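Local coordinates for type II restriction enzyme NgoMIV (PDB 4ABT), which recognises the double-stranded DNA sequence 5'-GCCGGC-3' and cleaves it after the first G as a magnesium-dependent homotetrameric endonuclease, at residues N20-N25 / D49-E54; N67-I72 / C186-R191; Q110-T115 / G175-L180; P139-T144 / A182-K187. All coordinates share one frame; numbering follows the deposited sequence.

Contact 1. Residues N20-N25 / D49-E54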
# COMPACT_ATOMS: atom_id res chain seq x y z
N ASN B 20 -3.96 -22.00 -34.19
CA ASN B 20 -2.77 -22.69 -33.69
C ASN B 20 -2.11 -21.98 -32.45
O ASN B 20 -0.93 -22.18 -32.17
CB ASN B 20 -1.74 -22.97 -34.81
CG ASN B 20 -2.29 -23.87 -35.95
OD1 ASN B 20 -1.59 -24.16 -36.92
ND2 ASN B 20 -3.54 -24.29 -35.84
N ILE B 21 -2.87 -21.16 -31.72
CA ILE B 21 -2.36 -20.58 -30.51
C ILE B 21 -2.13 -21.71 -29.53
O ILE B 21 -1.03 -21.83 -28.97
CB ILE B 21 -3.32 -19.52 -29.90
CG1 ILE B 21 -3.83 -18.56 -30.99
CG2 ILE B 21 -2.60 -18.75 -28.77
CD1 ILE B 21 -2.73 -18.06 -31.91
N LEU B 22 -3.18 -22.52 -29.34
CA LEU B 22 -3.10 -23.81 -28.67
C LEU B 22 -2.95 -24.98 -29.67
O LEU B 22 -3.78 -25.20 -30.48
CB LEU B 22 -4.34 -24.05 -27.80
CG LEU B 22 -4.37 -25.32 -26.93
CD1 LEU B 22 -3.34 -25.28 -25.77
CD2 LEU B 22 -5.74 -25.48 -26.35
N ALA B 23 -1.84 -25.69 -29.63
CA ALA B 23 -1.66 -26.85 -30.50
C ALA B 23 -0.54 -27.66 -29.82
O ALA B 23 -0.10 -27.32 -28.68
CB ALA B 23 -1.25 -26.44 -31.87
N THR B 24 -0.08 -28.70 -30.52
CA THR B 24 0.92 -29.60 -29.98
C THR B 24 2.01 -29.66 -31.03
O THR B 24 1.68 -29.79 -32.20
CB THR B 24 0.33 -31.02 -29.84
OG1 THR B 24 -0.86 -31.00 -29.04
CG2 THR B 24 1.37 -32.03 -29.34
N ASN B 25 3.29 -29.58 -30.66
CA ASN B 25 4.31 -29.77 -31.70
C ASN B 25 4.56 -31.26 -31.93
O ASN B 25 3.98 -32.13 -31.21
CB ASN B 25 5.62 -29.02 -31.44
CG ASN B 25 6.40 -29.59 -30.31
OD1 ASN B 25 6.15 -30.71 -29.88
ND2 ASN B 25 7.37 -28.83 -29.82
N ASP B 49 -6.16 -32.42 -24.68
CA ASP B 49 -7.04 -33.53 -25.03
C ASP B 49 -8.49 -33.18 -24.68
O ASP B 49 -9.40 -33.40 -25.48
CB ASP B 49 -6.64 -34.86 -24.34
N LEU B 50 -8.73 -32.64 -23.48
CA LEU B 50 -10.12 -32.32 -23.10
C LEU B 50 -10.77 -31.29 -24.03
O LEU B 50 -11.96 -31.27 -24.20
CB LEU B 50 -10.17 -31.91 -21.63
CG LEU B 50 -10.04 -33.13 -20.70
CD1 LEU B 50 -10.01 -32.72 -19.28
CD2 LEU B 50 -11.22 -34.12 -20.92
N LEU B 51 -9.96 -30.47 -24.70
CA LEU B 51 -10.46 -29.46 -25.60
C LEU B 51 -10.44 -30.00 -27.03
O LEU B 51 -10.66 -29.24 -27.98
CB LEU B 51 -9.62 -28.18 -25.52
CG LEU B 51 -9.93 -27.00 -24.59
CD1 LEU B 51 -10.53 -27.34 -23.24
CD2 LEU B 51 -8.70 -26.16 -24.38
N HIS B 52 -10.14 -31.28 -27.18
CA HIS B 52 -10.18 -31.94 -28.48
C HIS B 52 -9.26 -31.34 -29.51
O HIS B 52 -9.59 -31.27 -30.70
CB HIS B 52 -11.63 -32.01 -29.03
CG HIS B 52 -12.60 -32.63 -28.07
ND1 HIS B 52 -13.53 -31.89 -27.36
CD2 HIS B 52 -12.75 -33.92 -27.67
CE1 HIS B 52 -14.23 -32.70 -26.59
NE2 HIS B 52 -13.77 -33.93 -26.74
N SER B 53 -8.08 -30.93 -29.06
CA SER B 53 -7.08 -30.34 -29.93
C SER B 53 -6.47 -31.43 -30.76
O SER B 53 -6.14 -32.47 -30.21
CB SER B 53 -5.97 -29.73 -29.09
OG SER B 53 -4.87 -29.39 -29.91
N GLU B 54 -6.27 -31.17 -32.05
CA GLU B 54 -5.77 -32.17 -32.98
C GLU B 54 -4.60 -31.70 -33.86
O GLU B 54 -3.80 -32.52 -34.28
CB GLU B 54 -6.91 -32.67 -33.87
CG GLU B 54 -7.64 -33.97 -33.37
CD GLU B 54 -9.17 -33.92 -33.61
OE1 GLU B 54 -9.64 -33.04 -34.37
OE2 GLU B 54 -9.91 -34.76 -33.02
O HOH W 1 -2.94 -30.77 -30.77
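L22 and L51 meet through one methyl each. CD2 of L22 lies 3.6 Å from CD2 of L51, and the two side chains cross at about a right angle. They meet only at these methyl ends and do not run alongside each other. In L22 a chi1 of -175° sets CG opposite the backbone N, and the isobutyl group reaches across to L51. The same pair leans on helix 4-18: L22 touches L17 and L51 touches H13. Both leucines are buried. Residues 49-54 hold the last turn of helix 38-50 and the loop after it; a Schellman motif ends the helix. H52 has positive phi, its N bonds back to D49 O at 2.8 Å, and S53 N bonds to A48 O. This turn sends the chain past the loop 20-25, with the S53 side chain directed at A23 and T24. S53 OG comes within 4.1 Å of A23 CA. It makes no direct hydrogen bond to the loop. A water takes that role, 2.5 Å from S53 OG and 2.7 Å from T24 OG1. Beyond the pair, S31 OG bonds to I21 O and A23 N.

Contact 2. Residues N67-I72 / C186-R191. With CA (calcium ion), chain F; nucleotides of chain D.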
# COMPACT_ATOMS: atom_id res chain seq x y z
N ASN B 67 -0.34 -11.72 -28.08
CA ASN B 67 -1.21 -10.81 -28.75
C ASN B 67 -2.54 -11.45 -29.08
O ASN B 67 -3.57 -10.88 -28.84
CB ASN B 67 -0.55 -10.29 -30.02
CG ASN B 67 -1.44 -9.36 -30.75
OD1 ASN B 67 -1.86 -9.62 -31.89
ND2 ASN B 67 -1.83 -8.28 -30.06
N ALA B 68 -2.50 -12.67 -29.58
CA ALA B 68 -3.69 -13.33 -30.06
C ALA B 68 -4.56 -13.73 -28.90
O ALA B 68 -5.79 -13.71 -29.01
CB ALA B 68 -3.33 -14.56 -30.88
N PHE B 69 -3.94 -14.14 -27.79
CA PHE B 69 -4.70 -14.50 -26.58
C PHE B 69 -5.49 -13.27 -26.08
O PHE B 69 -6.64 -13.40 -25.69
CB PHE B 69 -3.74 -15.04 -25.49
CG PHE B 69 -4.44 -15.54 -24.26
CD1 PHE B 69 -5.46 -16.46 -24.34
CD2 PHE B 69 -3.98 -15.17 -22.98
CE1 PHE B 69 -6.08 -16.99 -23.17
CE2 PHE B 69 -4.58 -15.67 -21.81
CZ PHE B 69 -5.63 -16.60 -21.91
N GLU B 70 -4.85 -12.08 -26.12
CA GLU B 70 -5.56 -10.86 -25.74
C GLU B 70 -6.76 -10.57 -26.63
O GLU B 70 -7.82 -10.22 -26.11
CB GLU B 70 -4.66 -9.64 -25.85
CG GLU B 70 -3.67 -9.47 -24.78
CD GLU B 70 -2.67 -8.32 -25.11
OE1 GLU B 70 -3.04 -7.32 -25.77
OE2 GLU B 70 -1.49 -8.43 -24.67
N ALA B 71 -6.58 -10.68 -27.95
CA ALA B 71 -7.66 -10.33 -28.87
C ALA B 71 -8.77 -11.28 -28.59
O ALA B 71 -9.90 -10.88 -28.42
CB ALA B 71 -7.20 -10.44 -30.34
N ILE B 72 -8.44 -12.56 -28.53
CA ILE B 72 -9.44 -13.62 -28.30
C ILE B 72 -10.14 -13.48 -26.91
O ILE B 72 -11.35 -13.63 -26.81
CB ILE B 72 -8.78 -15.02 -28.55
CG1 ILE B 72 -8.47 -15.11 -30.07
CG2 ILE B 72 -9.63 -16.19 -27.95
CD1 ILE B 72 -7.55 -16.35 -30.62
N CYS B 186 -3.91 -10.26 -19.59
CA CYS B 186 -3.79 -11.58 -20.17
C CYS B 186 -2.37 -12.15 -20.07
O CYS B 186 -1.39 -11.46 -20.30
CB CYS B 186 -4.23 -11.51 -21.61
SG CYS B 186 -5.89 -10.93 -21.76
N LYS B 187 -2.27 -13.40 -19.68
CA LYS B 187 -0.99 -14.10 -19.63
C LYS B 187 -1.18 -15.50 -20.24
O LYS B 187 -1.75 -16.42 -19.64
CB LYS B 187 -0.34 -14.07 -18.22
CG LYS B 187 -0.23 -12.62 -17.62
CD LYS B 187 0.70 -12.47 -16.40
CE LYS B 187 1.21 -11.03 -16.23
NZ LYS B 187 2.29 -10.62 -17.26
N TRP B 188 -0.75 -15.63 -21.48
CA TRP B 188 -0.86 -16.90 -22.22
C TRP B 188 -0.21 -17.97 -21.37
O TRP B 188 -0.85 -18.96 -21.08
CB TRP B 188 -0.22 -16.82 -23.62
CG TRP B 188 -0.23 -18.12 -24.35
CD1 TRP B 188 0.87 -18.79 -24.84
CD2 TRP B 188 -1.37 -18.96 -24.62
NE1 TRP B 188 0.47 -19.99 -25.41
CE2 TRP B 188 -0.89 -20.11 -25.30
CE3 TRP B 188 -2.75 -18.84 -24.38
CZ2 TRP B 188 -1.74 -21.13 -25.71
CZ3 TRP B 188 -3.60 -19.85 -24.82
CH2 TRP B 188 -3.09 -20.99 -25.45
N THR B 189 1.03 -17.72 -20.95
CA THR B 189 1.70 -18.56 -19.97
C THR B 189 2.32 -17.66 -18.92
O THR B 189 2.39 -16.43 -19.11
CB THR B 189 2.79 -19.40 -20.60
OG1 THR B 189 3.82 -18.54 -21.09
CG2 THR B 189 2.21 -20.25 -21.77
N ILE B 190 2.77 -18.27 -17.82
CA ILE B 190 3.36 -17.55 -16.69
C ILE B 190 4.75 -18.08 -16.35
O ILE B 190 5.01 -19.26 -16.45
CB ILE B 190 2.42 -17.65 -15.43
CG1 ILE B 190 1.14 -16.86 -15.69
CG2 ILE B 190 3.10 -17.17 -14.14
CD1 ILE B 190 0.11 -17.02 -14.55
N ARG B 191 5.65 -17.18 -15.97
CA ARG B 191 6.74 -17.51 -15.09
C ARG B 191 6.57 -16.54 -13.92
O ARG B 191 6.10 -15.44 -14.16
CB ARG B 191 8.09 -17.30 -15.76
CG ARG B 191 8.31 -18.11 -17.01
CD ARG B 191 8.31 -19.59 -16.72
NE ARG B 191 8.70 -20.35 -17.91
CZ ARG B 191 7.85 -20.97 -18.74
NH1 ARG B 191 6.53 -20.93 -18.54
NH2 ARG B 191 8.32 -21.61 -19.80
CA CA F . -0.36 -9.22 -20.43
P DC D 6 2.00 -13.14 -22.68
OP1 DC D 6 0.63 -13.68 -22.90
OP2 DC D 6 2.37 -12.62 -21.33
O5' DC D 6 3.15 -14.14 -23.11
C5' DC D 6 2.98 -14.75 -24.39
C4' DC D 6 4.17 -15.66 -24.70
O4' DC D 6 5.32 -14.81 -24.66
C3' DC D 6 4.44 -16.81 -23.72
O3' DC D 6 4.62 -17.90 -24.57
C2' DC D 6 5.68 -16.44 -22.94
C1' DC D 6 6.35 -15.41 -23.86
N1 DC D 6 7.12 -14.34 -23.06
C2 DC D 6 8.53 -14.29 -23.11
O2 DC D 6 9.10 -15.13 -23.84
N3 DC D 6 9.21 -13.32 -22.39
C4 DC D 6 8.51 -12.44 -21.63
N4 DC D 6 9.15 -11.51 -20.88
C5 DC D 6 7.08 -12.50 -21.58
C6 DC D 6 6.44 -13.46 -22.29
P DG D 7 5.51 -19.19 -24.36
OP1 DG D 7 5.23 -20.05 -25.53
OP2 DG D 7 5.49 -19.67 -22.96
O5' DG D 7 6.96 -18.55 -24.49
C5' DG D 7 7.60 -18.39 -25.79
C4' DG D 7 8.88 -19.19 -25.84
O4' DG D 7 9.90 -18.62 -24.97
C3' DG D 7 8.75 -20.68 -25.45
O3' DG D 7 9.63 -21.37 -26.39
C2' DG D 7 9.19 -20.70 -23.95
C1' DG D 7 10.10 -19.47 -23.82
N9 DG D 7 9.86 -18.65 -22.63
C8 DG D 7 8.73 -18.62 -21.86
N7 DG D 7 8.81 -17.83 -20.87
C5 DG D 7 10.06 -17.27 -20.96
C6 DG D 7 10.72 -16.31 -20.15
O6 DG D 7 10.27 -15.71 -19.14
N1 DG D 7 12.03 -16.06 -20.58
C2 DG D 7 12.63 -16.64 -21.70
N2 DG D 7 13.90 -16.29 -22.03
N3 DG D 7 11.99 -17.51 -22.44
C4 DG D 7 10.72 -17.79 -22.03
P DG D 8 10.06 -22.93 -26.30
OP1 DG D 8 10.21 -23.37 -27.70
OP2 DG D 8 9.13 -23.69 -25.44
O5' DG D 8 11.47 -22.85 -25.55
C5' DG D 8 12.55 -22.14 -26.17
C4' DG D 8 13.73 -22.13 -25.22
O4' DG D 8 13.32 -21.32 -24.10
C3' DG D 8 14.16 -23.48 -24.63
O3' DG D 8 15.54 -23.63 -24.89
C2' DG D 8 13.94 -23.37 -23.12
C1' DG D 8 13.86 -21.85 -22.92
N9 DG D 8 12.97 -21.44 -21.84
C8 DG D 8 11.67 -21.84 -21.58
N7 DG D 8 11.15 -21.28 -20.51
C5 DG D 8 12.18 -20.45 -20.03
C6 DG D 8 12.25 -19.60 -18.88
O6 DG D 8 11.35 -19.39 -18.04
N1 DG D 8 13.50 -18.96 -18.75
C2 DG D 8 14.56 -19.10 -19.63
N2 DG D 8 15.66 -18.40 -19.32
N3 DG D 8 14.53 -19.89 -20.72
C4 DG D 8 13.32 -20.54 -20.85
O HOH W 2 -0.77 -9.92 -22.77
O HOH W 3 1.59 -10.39 -20.01
O HOH W 4 -0.36 -8.34 -18.06
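F69 receives the edge of the W188 indole on one face of its ring. The pair is edge-to-face: the planes stand at 65° and the centroid of the tryptophan six-membered ring is 5.2 Å from that of F69. CE3 of W188 does the touching, 3.6 Å from F69 CD1 and offset toward the rim. Both residues place CG anti to the backbone N, F69 with chi1 -176° and W188 with chi1 175°. These rotamers send one ring out from helix 62-81 and the other back to meet it. F69 also packs on the strand end, with CE2 close to K187 O and CD2 close to C186 CB. E70 reaches along C186 instead. Its CG lies 3.8 Å from C186 CB. The extended chain beyond CG brings OE2 to a water on the calcium ion. That water donates to E70 OE2, 2.5 Å from its oxygen, which makes E70 a second-shell group here. C186 O binds the calcium directly. The segment then turns to the DNA. W188 N donates to OP1 of DC6 of chain D at 2.8 Å, and T189 OG1 donates to OP2 of DG7 of chain D. R191 bends at chi2, and its NE and NH2 donate to O6 and N7 of DG8 of chain D. K187 NZ holds another metal water and bonds to N197. The calcium takes the place of a magnesium ion, with D140 and C186 as protein ligands. D140 and K187 beside this metal are consistent with the active site of the PD-(D/E)XK nuclease clan.

Contact 3. Residues Q110-T115 / G175-L180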
# COMPACT_ATOMS: atom_id res chain seq x y z
N GLN B 110 -11.34 8.32 -13.78
CA GLN B 110 -10.63 8.13 -12.50
C GLN B 110 -9.13 8.43 -12.55
O GLN B 110 -8.46 8.54 -11.52
CB GLN B 110 -10.79 6.69 -12.04
CG GLN B 110 -12.21 6.22 -11.90
CD GLN B 110 -12.69 5.37 -13.06
OE1 GLN B 110 -12.82 5.85 -14.21
NE2 GLN B 110 -13.03 4.12 -12.75
N TYR B 111 -8.57 8.51 -13.75
CA TYR B 111 -7.13 8.68 -13.90
C TYR B 111 -6.75 9.87 -14.82
O TYR B 111 -5.58 10.07 -15.10
CB TYR B 111 -6.51 7.35 -14.40
CG TYR B 111 -6.84 6.19 -13.50
CD1 TYR B 111 -6.13 5.97 -12.33
CD2 TYR B 111 -7.87 5.31 -13.83
CE1 TYR B 111 -6.42 4.95 -11.53
CE2 TYR B 111 -8.20 4.27 -13.02
CZ TYR B 111 -7.48 4.11 -11.85
OH TYR B 111 -7.77 3.05 -11.03
N ALA B 112 -7.73 10.63 -15.28
CA ALA B 112 -7.49 11.77 -16.19
C ALA B 112 -6.39 12.71 -15.69
O ALA B 112 -5.54 13.17 -16.47
CB ALA B 112 -8.79 12.55 -16.40
N HIS B 113 -6.37 12.93 -14.38
CA HIS B 113 -5.45 13.87 -13.80
C HIS B 113 -4.02 13.46 -14.11
O HIS B 113 -3.11 14.25 -13.96
CB HIS B 113 -5.64 13.96 -12.29
CG HIS B 113 -5.40 12.67 -11.57
ND1 HIS B 113 -6.24 11.59 -11.70
CD2 HIS B 113 -4.42 12.29 -10.72
CE1 HIS B 113 -5.80 10.59 -10.95
NE2 HIS B 113 -4.69 10.99 -10.35
N LEU B 114 -3.80 12.22 -14.54
CA LEU B 114 -2.44 11.78 -14.82
C LEU B 114 -1.89 12.49 -16.08
O LEU B 114 -0.69 12.57 -16.27
CB LEU B 114 -2.33 10.23 -14.94
CG LEU B 114 -2.62 9.31 -13.73
CD1 LEU B 114 -2.23 7.85 -14.00
CD2 LEU B 114 -1.97 9.78 -12.40
N THR B 115 -2.76 13.05 -16.91
CA THR B 115 -2.32 13.80 -18.06
C THR B 115 -1.66 15.09 -17.58
O THR B 115 -0.64 15.55 -18.13
CB THR B 115 -3.51 14.19 -18.95
OG1 THR B 115 -4.11 12.99 -19.46
CG2 THR B 115 -3.05 15.06 -20.12
N GLY B 175 -16.95 18.64 -19.96
CA GLY B 175 -15.70 17.94 -20.31
C GLY B 175 -15.44 16.71 -19.45
O GLY B 175 -14.28 16.40 -19.10
N ASN B 176 -16.51 16.00 -19.10
CA ASN B 176 -16.35 14.72 -18.42
C ASN B 176 -15.98 13.56 -19.38
O ASN B 176 -16.59 13.40 -20.46
CB ASN B 176 -17.60 14.40 -17.61
CG ASN B 176 -17.35 14.51 -16.11
OD1 ASN B 176 -16.25 14.93 -15.67
ND2 ASN B 176 -18.36 14.12 -15.30
N MET B 177 -14.97 12.78 -18.99
CA MET B 177 -14.55 11.58 -19.75
C MET B 177 -15.24 10.23 -19.34
O MET B 177 -15.84 10.14 -18.29
CB MET B 177 -13.05 11.47 -19.64
CG MET B 177 -12.27 12.53 -20.49
SD MET B 177 -10.93 13.16 -19.47
CE MET B 177 -10.32 11.58 -18.83
N PRO B 178 -15.15 9.19 -20.18
CA PRO B 178 -15.74 7.88 -19.87
C PRO B 178 -15.09 7.25 -18.67
O PRO B 178 -13.93 7.50 -18.39
CB PRO B 178 -15.38 7.02 -21.08
CG PRO B 178 -14.82 7.97 -22.08
CD PRO B 178 -14.38 9.18 -21.43
N LEU B 179 -15.86 6.43 -17.98
CA LEU B 179 -15.38 5.71 -16.83
C LEU B 179 -14.67 4.43 -17.22
O LEU B 179 -15.14 3.70 -18.09
CB LEU B 179 -16.56 5.36 -15.91
CG LEU B 179 -17.15 6.62 -15.28
CD1 LEU B 179 -18.51 6.31 -14.75
CD2 LEU B 179 -16.17 7.01 -14.15
N LEU B 180 -13.58 4.13 -16.55
CA LEU B 180 -12.90 2.84 -16.67
C LEU B 180 -13.63 1.83 -15.78
O LEU B 180 -13.67 1.98 -14.58
CB LEU B 180 -11.44 2.97 -16.25
CG LEU B 180 -10.57 1.73 -16.41
CD1 LEU B 180 -10.60 1.15 -17.81
CD2 LEU B 180 -9.13 2.03 -16.02
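Q110 bends at chi2 (101°), and this turns its terminal amide onto the backbone of L180. The amide then pairs with both polar groups of that residue. L180 N donates to Q110 OE1 at 3.0 Å, in the carbonyl plane and on a lone pair. Q110 NE2 donates to L180 O at 2.9 Å, nearly straight at 161°. Two in-plane bonds fix the rotation of the amide, which meets the start of strand 179-187 edge-on. NE2 has a further acceptor in R212 O. The L179 side chain crosses that of Q110 at about a right angle, with CD2 3.5 Å from OE1. With chi1 at -176°, L180 brings CD2 to 3.9 Å from CE2 of Y111. The approach to the tyrosine ring is oblique. Y111 OH is bonded to L205 O. A112 CB and the M177 thioether also meet near the surface, but the modelled distance there is doubtful. The contact joins residues 110-115, at helix 113-123, to the first residues of strand 179-187. Around it, Y111 reaches helix 197-208, and L179 packs on V286 of a second subunit. The backbones of Q110 and K210 are hydrogen-bonded, as are those of L179 and R145 of the adjacent strand 141-145.

Contact 4. Residues P139-T144 / A182-K187. With CA (calcium ion), chain F; nucleotides of chain D.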
# COMPACT_ATOMS: atom_id res chain seq x y z
N PRO B 139 -3.04 -1.29 -19.63
CA PRO B 139 -3.81 -2.52 -19.58
C PRO B 139 -3.81 -3.26 -20.93
O PRO B 139 -3.47 -2.68 -21.96
CB PRO B 139 -5.19 -2.04 -19.18
CG PRO B 139 -4.94 -0.67 -18.60
CD PRO B 139 -3.89 -0.11 -19.46
N ASP B 140 -4.11 -4.55 -20.90
CA ASP B 140 -4.18 -5.31 -22.13
C ASP B 140 -5.53 -5.06 -22.75
O ASP B 140 -5.61 -4.80 -23.95
CB ASP B 140 -3.97 -6.82 -21.91
CG ASP B 140 -2.61 -7.14 -21.28
OD1 ASP B 140 -1.64 -6.34 -21.46
OD2 ASP B 140 -2.51 -8.20 -20.61
N ILE B 141 -6.58 -5.16 -21.92
CA ILE B 141 -7.92 -5.03 -22.41
C ILE B 141 -8.63 -4.10 -21.40
O ILE B 141 -8.51 -4.29 -20.18
CB ILE B 141 -8.61 -6.35 -22.41
CG1 ILE B 141 -7.92 -7.39 -23.31
CG2 ILE B 141 -10.06 -6.16 -22.85
CD1 ILE B 141 -8.38 -8.78 -22.98
N ILE B 142 -9.36 -3.09 -21.87
CA ILE B 142 -10.17 -2.33 -20.95
C ILE B 142 -11.66 -2.55 -21.23
O ILE B 142 -12.08 -2.89 -22.35
CB ILE B 142 -9.76 -0.81 -20.98
CG1 ILE B 142 -9.92 -0.26 -22.37
CG2 ILE B 142 -8.27 -0.63 -20.53
CD1 ILE B 142 -10.09 1.27 -22.44
N VAL B 143 -12.47 -2.37 -20.20
CA VAL B 143 -13.88 -2.17 -20.43
C VAL B 143 -14.23 -0.79 -19.94
O VAL B 143 -13.91 -0.45 -18.82
CB VAL B 143 -14.72 -3.16 -19.70
CG1 VAL B 143 -16.23 -2.94 -20.11
CG2 VAL B 143 -14.26 -4.59 -19.95
N THR B 144 -14.91 0.01 -20.75
CA THR B 144 -15.27 1.37 -20.33
C THR B 144 -16.82 1.58 -20.38
O THR B 144 -17.55 0.79 -20.98
CB THR B 144 -14.53 2.46 -21.14
OG1 THR B 144 -14.91 2.36 -22.51
CG2 THR B 144 -12.99 2.29 -21.07
N ALA B 182 -13.14 -1.79 -16.14
CA ALA B 182 -12.30 -2.95 -15.87
C ALA B 182 -10.99 -2.84 -16.60
O ALA B 182 -10.94 -2.32 -17.70
CB ALA B 182 -12.99 -4.24 -16.33
N SER B 183 -9.94 -3.38 -15.98
CA SER B 183 -8.65 -3.59 -16.65
C SER B 183 -8.48 -5.09 -16.60
O SER B 183 -8.64 -5.68 -15.54
CB SER B 183 -7.55 -2.93 -15.83
OG SER B 183 -6.31 -3.60 -15.96
N ILE B 184 -8.20 -5.71 -17.74
CA ILE B 184 -8.07 -7.16 -17.82
C ILE B 184 -6.67 -7.49 -18.31
O ILE B 184 -6.38 -7.21 -19.45
CB ILE B 184 -9.13 -7.77 -18.82
CG1 ILE B 184 -10.55 -7.30 -18.45
CG2 ILE B 184 -9.13 -9.25 -18.72
CD1 ILE B 184 -11.68 -7.70 -19.44
N SER B 185 -5.81 -8.09 -17.47
CA SER B 185 -4.48 -8.56 -17.92
C SER B 185 -4.53 -10.01 -18.45
O SER B 185 -5.10 -10.88 -17.81
CB SER B 185 -3.50 -8.61 -16.77
OG SER B 185 -2.98 -7.33 -16.42
N CYS B 186 -3.91 -10.26 -19.59
CA CYS B 186 -3.79 -11.58 -20.17
C CYS B 186 -2.37 -12.15 -20.07
O CYS B 186 -1.39 -11.46 -20.30
CB CYS B 186 -4.23 -11.51 -21.61
SG CYS B 186 -5.89 -10.93 -21.76
N LYS B 187 -2.27 -13.40 -19.68
CA LYS B 187 -0.99 -14.10 -19.63
C LYS B 187 -1.18 -15.50 -20.24
O LYS B 187 -1.75 -16.42 -19.64
CB LYS B 187 -0.34 -14.07 -18.22
CG LYS B 187 -0.23 -12.62 -17.62
CD LYS B 187 0.70 -12.47 -16.40
CE LYS B 187 1.21 -11.03 -16.23
NZ LYS B 187 2.29 -10.62 -17.26
CA CA F . -0.36 -9.22 -20.43
P DC D 5 2.76 -7.61 -21.08
OP1 DC D 5 1.29 -7.69 -21.02
OP2 DC D 5 3.62 -7.89 -19.91
O5' DC D 5 3.21 -8.57 -22.28
C5' DC D 5 2.31 -8.70 -23.46
C4' DC D 5 2.88 -9.76 -24.37
O4' DC D 5 4.17 -9.28 -24.79
C3' DC D 5 3.25 -11.06 -23.66
O3' DC D 5 2.14 -11.99 -23.73
C2' DC D 5 4.39 -11.62 -24.47
C1' DC D 5 5.07 -10.35 -24.97
N1 DC D 5 6.32 -9.99 -24.32
C2 DC D 5 7.52 -10.47 -24.85
O2 DC D 5 7.52 -11.19 -25.87
N3 DC D 5 8.68 -10.09 -24.22
C4 DC D 5 8.66 -9.29 -23.12
N4 DC D 5 9.80 -8.92 -22.54
C5 DC D 5 7.43 -8.84 -22.56
C6 DC D 5 6.31 -9.20 -23.21
P DC D 6 2.00 -13.14 -22.68
OP1 DC D 6 0.63 -13.68 -22.90
OP2 DC D 6 2.37 -12.62 -21.33
O5' DC D 6 3.15 -14.14 -23.11
C5' DC D 6 2.98 -14.75 -24.39
C4' DC D 6 4.17 -15.66 -24.70
O4' DC D 6 5.32 -14.81 -24.66
C3' DC D 6 4.44 -16.81 -23.72
O3' DC D 6 4.62 -17.90 -24.57
C2' DC D 6 5.68 -16.44 -22.94
C1' DC D 6 6.35 -15.41 -23.86
N1 DC D 6 7.12 -14.34 -23.06
C2 DC D 6 8.53 -14.29 -23.11
O2 DC D 6 9.10 -15.13 -23.84
N3 DC D 6 9.21 -13.32 -22.39
C4 DC D 6 8.51 -12.44 -21.63
N4 DC D 6 9.15 -11.51 -20.88
C5 DC D 6 7.08 -12.50 -21.58
C6 DC D 6 6.44 -13.46 -22.29
O HOH W 4 -0.36 -8.34 -18.06
O HOH W 3 1.59 -10.39 -20.01
O HOH W 2 -0.77 -9.92 -22.77
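Strands 141-144 and 182-187 run antiparallel at 163°, with I141 and I184, and V143 and A182, as hydrogen-bonded pairs and I142 with S183 as the non-hydrogen-bonded pair between them. They are neighbours in the central mixed sheet of the PD-(D/E)XK nuclease fold. P139 and D140 fit the PD of that motif, and K187 on the partner strand its lysine. The bond from I184 N to I141 O is 2.8 Å, and that from V143 N to A182 O is 2.9 Å. One face carries I141, V143, A182 and I184. V143 CG2 lies 3.9 Å from A182 CB, and I184 CD1 sits near both V143 CG2 and I141 CG2. The I141 and I184 side chains lie at a slant to each other. CD1 of I141 continues to C186 SG at 3.5 Å. On the other face, P139 CB rests on S183 OG, which bonds to E201 of helix 197-208. A chi1 of -60° sets CG of D140 beside its backbone N and points the carboxylate at C186. OD2 then has two partners. It binds the calcium ion, in the magnesium position, at 2.4 Å, and its anti lone pair, the one away from OD1, accepts C186 N at 2.7 Å.

Overall arrangement
From the N terminus, contact 1 closes first, bringing the loop after helix 4-18 to the end of helix 38-50. It is in series with all the others. Helix 62-81 then opens contact 2, which ends on strand 179-187 far along the chain. Contact 3 lies within that span. Contact 4 opens between the two segments of contact 3 and closes after them, so the two cross; L180 CD1 packs on I142 and T144. Contacts 2 and 4 share C186, K187 and the calcium ion, with centres about 11 Å apart. I21 and L22 of contact 1 pack on W188 of contact 2. Strand 179-187 serves contacts 2, 3 and 4, running from the subunit interface to the DNA.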